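Local coordinates for protein glucose-6-phosphate isomerase (Chlamydia trachomatis D/UW-3/CX, PDB 6OTU) that catalyses the reversible isomerization of glucose-6-phosphate to fructose-6-phosphate, as a dimer whose subunits both contribute to the substrate site, at residues I155-S160 with L216-N221. Sequence-based numbering, arbitrary orientation.
Sequences IGIGGS and LEPAAN. With G6Q (glucose-6-phosphate), chain E.
Glu217 OE1 is gripped by two groups of the second subunit, hydrogen bonding to His386 NE2 and Thr382 OG1, while on its own chain it lies 3.4 Å from Ile157 CD1. His386 of the second subunit is an active-site residue, so the bond is consistent with Glu217 positioning its imidazole from the second shell. The carboxylate reaches that position because the chain bends at chi2 (93°), laying CG and CD alongside the Ile157 methyl, with CG 3.6 Å from CD1. Ile157 in turn extends its longer branch toward Glu217, CG1 anti to the backbone N (chi1 -165°), and the two side chains cross at a slant; CG2 turns instead to C6 of the glucose-6-phosphate, 3.9 Å away, and to Pro218 CD. Further along helix 216-231, Ile155, on strand 151-155, sets its CG2 against the helix, 3.6 Å from Asn221 CB and 3.7 Å from Pro218 CA. The Asn221 amide nitrogen is held elsewhere, by the carbonyl of Asn186. The layout is that of the SIS-type sugar-isomerase domain, a parallel sheet flanked by helices, in which the loops at the carboxyl ends of neighbouring strands 151-155 and 204-209 receive the sugar phosphate. Glycines let the first loop hug the ligand: Gly158 CA comes within 3.4 Å of the sugar O3, the same oxygen that accepts a 2.9 Å hydrogen bond from Gly159 N. At the turn's far end Ser160 OG donates to the phosphate oxygen O1P at 2.7 Å, and Ser210, Ser212 and Thr215 add further bonds to the ligand.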
# COMPACT_ATOMS: atom_id res chain seq x y z
N ILE A 155 12.63 15.94 -7.12
CA ILE A 155 12.77 16.12 -5.68
C ILE A 155 11.50 16.78 -5.18
O ILE A 155 11.15 17.89 -5.60
CB ILE A 155 14.01 16.97 -5.34
CG1 ILE A 155 15.30 16.26 -5.79
CG2 ILE A 155 14.05 17.29 -3.85
CD1 ILE A 155 16.58 17.02 -5.47
N GLY A 156 10.81 16.10 -4.27
CA GLY A 156 9.53 16.59 -3.77
C GLY A 156 8.86 15.48 -3.00
O GLY A 156 9.21 14.30 -3.13
N ILE A 157 7.87 15.86 -2.21
CA ILE A 157 7.23 14.92 -1.30
C ILE A 157 5.73 15.18 -1.29
O ILE A 157 5.26 16.25 -1.69
CB ILE A 157 7.84 15.04 0.13
CG1 ILE A 157 7.48 13.83 1.02
CG2 ILE A 157 7.48 16.38 0.75
CD1 ILE A 157 8.30 13.76 2.33
N GLY A 158 4.97 14.17 -0.85
CA GLY A 158 3.53 14.34 -0.72
C GLY A 158 2.87 14.61 -2.06
O GLY A 158 3.13 13.91 -3.05
N GLY A 159 2.03 15.65 -2.12
CA GLY A 159 1.39 16.03 -3.37
C GLY A 159 2.36 16.37 -4.48
O GLY A 159 2.01 16.27 -5.66
N SER A 160 3.59 16.76 -4.13
CA SER A 160 4.61 17.07 -5.13
C SER A 160 5.27 15.83 -5.73
O SER A 160 6.05 15.99 -6.68
CB SER A 160 5.69 17.99 -4.55
OG SER A 160 5.16 19.27 -4.22
N LEU A 216 10.86 20.89 4.50
CA LEU A 216 12.19 20.41 4.89
C LEU A 216 12.77 19.41 3.89
O LEU A 216 13.95 19.49 3.53
CB LEU A 216 12.12 19.77 6.28
CG LEU A 216 13.35 18.96 6.67
CD1 LEU A 216 14.57 19.87 6.75
CD2 LEU A 216 13.13 18.21 8.00
N GLU A 217 11.94 18.45 3.41
CA GLU A 217 12.47 17.34 2.62
C GLU A 217 13.03 17.79 1.27
O GLU A 217 14.21 17.52 0.98
CB GLU A 217 11.41 16.25 2.47
CG GLU A 217 11.12 15.49 3.74
CD GLU A 217 9.96 16.07 4.52
OE1 GLU A 217 9.26 15.29 5.20
OE2 GLU A 217 9.74 17.31 4.48
N PRO A 218 12.25 18.45 0.40
CA PRO A 218 12.86 18.98 -0.84
C PRO A 218 14.09 19.84 -0.58
O PRO A 218 15.05 19.77 -1.35
CB PRO A 218 11.74 19.81 -1.47
CG PRO A 218 10.50 19.43 -0.75
CD PRO A 218 10.86 18.91 0.58
N ALA A 219 14.08 20.64 0.49
CA ALA A 219 15.20 21.55 0.74
C ALA A 219 16.45 20.78 1.15
O ALA A 219 17.55 21.07 0.67
CB ALA A 219 14.85 22.57 1.81
N ALA A 220 16.30 19.79 2.03
CA ALA A 220 17.45 18.98 2.38
C ALA A 220 17.92 18.17 1.17
O ALA A 220 19.12 18.04 0.94
CB ALA A 220 17.13 18.06 3.56
N ASN A 221 16.98 17.65 0.38
CA ASN A 221 17.38 16.82 -0.75
C ASN A 221 18.04 17.65 -1.84
O ASN A 221 19.09 17.25 -2.38
CB ASN A 221 16.18 16.04 -1.27
CG ASN A 221 15.92 14.79 -0.46
OD1 ASN A 221 16.84 14.03 -0.18
ND2 ASN A 221 14.67 14.58 -0.06
C1 G6Q E . -0.86 18.21 -0.39
C2 G6Q E . -0.24 18.33 1.00
C3 G6Q E . 1.19 17.81 1.09
C4 G6Q E . 2.21 18.68 0.36
C5 G6Q E . 3.64 18.31 0.77
C6 G6Q E . 4.68 19.02 -0.07
O1 G6Q E . -1.92 18.71 -0.61
O2 G6Q E . -0.28 19.68 1.45
O3 G6Q E . 1.24 16.48 0.58
O4 G6Q E . 2.08 18.51 -1.05
O5 G6Q E . 3.82 18.61 2.16
O6 G6Q E . 4.44 20.45 0.04
P G6Q E . 5.26 21.47 -0.91
O1P G6Q E . 4.86 21.15 -2.34
O2P G6Q E . 4.79 22.85 -0.46
O3P G6Q E . 6.73 21.23 -0.65